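Local coordinates for ABC transporter, solute-binding protein (Staphylococcus aureus, PDB 6LKL), which binds alpha-D-glucose 6-phosphate as an extracellular solute-binding lipoprotein, probably delivering its ligand to an ABC transporter, at residues N1-Y6 with V27-K32. Sequence-based numbering, arbitrary orientation.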
loop_
_atom_site.group_PDB
_atom_site.type_symbol
_atom_site.label_atom_id
_atom_site.label_comp_id
_atom_site.label_asym_id
_atom_site.label_seq_id
_atom_site.Cartn_x
_atom_site.Cartn_y
_atom_site.Cartn_z
ATOM N N ASN A 1 19.340 -7.315 -23.349
ATOM C CA ASN A 1 19.067 -7.979 -22.077
ATOM C C ASN A 1 18.032 -7.194 -21.275
ATOM O O ASN A 1 18.331 -6.131 -20.724
ATOM C CB ASN A 1 20.351 -8.139 -21.271
ATOM C CG ASN A 1 20.459 -9.497 -20.623
ATOM O OD1 ASN A 1 20.194 -10.523 -21.254
ATOM N ND2 ASN A 1 20.841 -9.516 -19.353
ATOM N N VAL A 2 16.815 -7.728 -21.214
ATOM C CA VAL A 2 15.676 -7.015 -20.648
ATOM C C VAL A 2 15.644 -7.161 -19.132
ATOM O O VAL A 2 15.820 -8.256 -18.585
ATOM C CB VAL A 2 14.373 -7.525 -21.292
ATOM C CG1 VAL A 2 13.147 -6.998 -20.561
ATOM C CG2 VAL A 2 14.324 -7.106 -22.753
ATOM N N LEU A 3 15.387 -6.043 -18.453
ATOM C CA LEU A 3 15.226 -6.003 -17.004
ATOM C C LEU A 3 13.739 -6.104 -16.680
ATOM O O LEU A 3 12.954 -5.241 -17.082
ATOM C CB LEU A 3 15.827 -4.712 -16.444
ATOM C CG LEU A 3 15.580 -4.325 -14.985
ATOM C CD1 LEU A 3 16.193 -5.322 -14.027
ATOM C CD2 LEU A 3 16.140 -2.935 -14.728
ATOM N N THR A 4 13.353 -7.153 -15.960
ATOM C CA THR A 4 11.946 -7.464 -15.733
ATOM C C THR A 4 11.533 -7.028 -14.332
ATOM O O THR A 4 12.193 -7.378 -13.347
ATOM C CB THR A 4 11.690 -8.960 -15.924
ATOM O OG1 THR A 4 12.047 -9.337 -17.260
ATOM C CG2 THR A 4 10.223 -9.286 -15.700
ATOM N N VAL A 5 10.444 -6.268 -14.253
ATOM C CA VAL A 5 9.953 -5.694 -13.004
ATOM C C VAL A 5 8.528 -6.186 -12.770
ATOM O O VAL A 5 7.651 -5.986 -13.619
ATOM C CB VAL A 5 10.002 -4.156 -13.037
ATOM C CG1 VAL A 5 9.417 -3.563 -11.768
ATOM C CG2 VAL A 5 11.428 -3.669 -13.233
ATOM N N TYR A 6 8.300 -6.832 -11.625
ATOM C CA TYR A 6 6.945 -7.057 -11.132
ATOM C C TYR A 6 6.466 -5.806 -10.407
ATOM O O TYR A 6 7.192 -5.256 -9.573
ATOM C CB TYR A 6 6.883 -8.236 -10.161
ATOM C CG TYR A 6 7.513 -9.534 -10.618
ATOM C CD1 TYR A 6 8.872 -9.759 -10.463
ATOM C CD2 TYR A 6 6.736 -10.551 -11.158
ATOM C CE1 TYR A 6 9.446 -10.951 -10.855
ATOM C CE2 TYR A 6 7.301 -11.745 -11.554
ATOM C CZ TYR A 6 8.656 -11.942 -11.400
ATOM O OH TYR A 6 9.222 -13.132 -11.795
ATOM N N VAL A 27 18.866 0.348 -21.025
ATOM C CA VAL A 27 18.266 -0.947 -20.744
ATOM C C VAL A 27 16.763 -0.809 -20.932
ATOM O O VAL A 27 16.181 0.246 -20.665
ATOM C CB VAL A 27 18.622 -1.434 -19.317
ATOM C CG1 VAL A 27 18.056 -0.487 -18.262
ATOM C CG2 VAL A 27 18.143 -2.861 -19.091
ATOM N N LYS A 28 16.137 -1.876 -21.408
ATOM C CA LYS A 28 14.691 -1.925 -21.556
ATOM C C LYS A 28 14.095 -2.605 -20.334
ATOM O O LYS A 28 14.592 -3.647 -19.893
ATOM C CB LYS A 28 14.289 -2.674 -22.828
ATOM C CG LYS A 28 12.852 -2.412 -23.285
ATOM C CD LYS A 28 12.651 -0.986 -23.793
ATOM C CE LYS A 28 11.191 -0.710 -24.128
ATOM N NZ LYS A 28 10.308 -0.716 -22.925
ATOM N N ILE A 29 13.036 -2.015 -19.790
ATOM C CA ILE A 29 12.324 -2.588 -18.656
ATOM C C ILE A 29 11.024 -3.192 -19.162
ATOM O O ILE A 29 10.293 -2.561 -19.936
ATOM C CB ILE A 29 12.066 -1.538 -17.561
ATOM C CG1 ILE A 29 13.370 -1.216 -16.829
ATOM C CG2 ILE A 29 11.000 -2.026 -16.569
ATOM C CD1 ILE A 29 13.277 -0.058 -15.858
ATOM N N GLU A 30 10.743 -4.414 -18.729
ATOM C CA GLU A 30 9.456 -5.057 -18.938
ATOM C C GLU A 30 8.739 -5.135 -17.599
ATOM O O GLU A 30 9.345 -5.478 -16.579
ATOM C CB GLU A 30 9.633 -6.455 -19.536
ATOM C CG GLU A 30 8.347 -7.254 -19.706
ATOM C CD GLU A 30 8.603 -8.739 -19.884
ATOM O OE1 GLU A 30 9.713 -9.204 -19.547
ATOM O OE2 GLU A 30 7.687 -9.448 -20.353
ATOM N N ILE A 31 7.453 -4.801 -17.603
ATOM C CA ILE A 31 6.652 -4.739 -16.388
ATOM C C ILE A 31 5.621 -5.857 -16.432
ATOM O O ILE A 31 4.861 -5.970 -17.402
ATOM C CB ILE A 31 5.970 -3.368 -16.234
ATOM C CG1 ILE A 31 7.007 -2.243 -16.301
ATOM C CG2 ILE A 31 5.216 -3.308 -14.910
ATOM C CD1 ILE A 31 6.410 -0.858 -16.457
ATOM N N LYS A 32 5.591 -6.674 -15.384
ATOM C CA LYS A 32 4.535 -7.655 -15.177
ATOM C C LYS A 32 3.568 -7.100 -14.137
ATOM O O LYS A 32 3.974 -6.772 -13.017
ATOM C CB LYS A 32 5.115 -9.004 -14.746
ATOM C CG LYS A 32 5.981 -9.639 -15.832
ATOM C CD LYS A 32 6.401 -11.069 -15.518
ATOM C CE LYS A 32 6.869 -11.774 -16.791
ATOM N NZ LYS A 32 7.466 -13.121 -16.553
HETATM O O HOH W 1 17.705 -4.045 -22.253
#
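Glu30, on the edge strand 29-32, packs across Val2 at about a right angle and lies alongside Thr4 of the parallel strand 3-6. Its CB meets Val2 CG1 at 3.7 Å; CG stands anti to the backbone N (chi1 176°), and the extended chain brings OE1 to 3.3 Å from Thr4 OG1. That long hydrogen bond, given by the threonine, reaches OE1 on its anti side, somewhat out of the carboxylate plane. A short hydroxyl and a longer acid suit this place, Glu30 being exposed and Thr4 partly so. Further along the same face, Lys32 CD lies 4.1 Å from Tyr6 CE2, both side chains pointing the same way; Tyr6 OH bonds Gly52 N and Glu46 OE2. On the reverse face Val5 CG2 meets Ile29 CG2 at 3.7 Å and Leu3 CD2 meets Ile29 CG1 at 3.9 Å; branched aliphatics suit it, where Phe21 of connecting helix 11-25 covers Leu3 and Ile29, and Leu233 of helix 230-237 meets Leu3 and Val5. A water links Asn1 O to Lys28 N. Four backbone bonds thus set the register of this beta-alpha-beta strand pair, one face apolar against the helices, the other mixing polar groups with aliphatic and aromatic carbon.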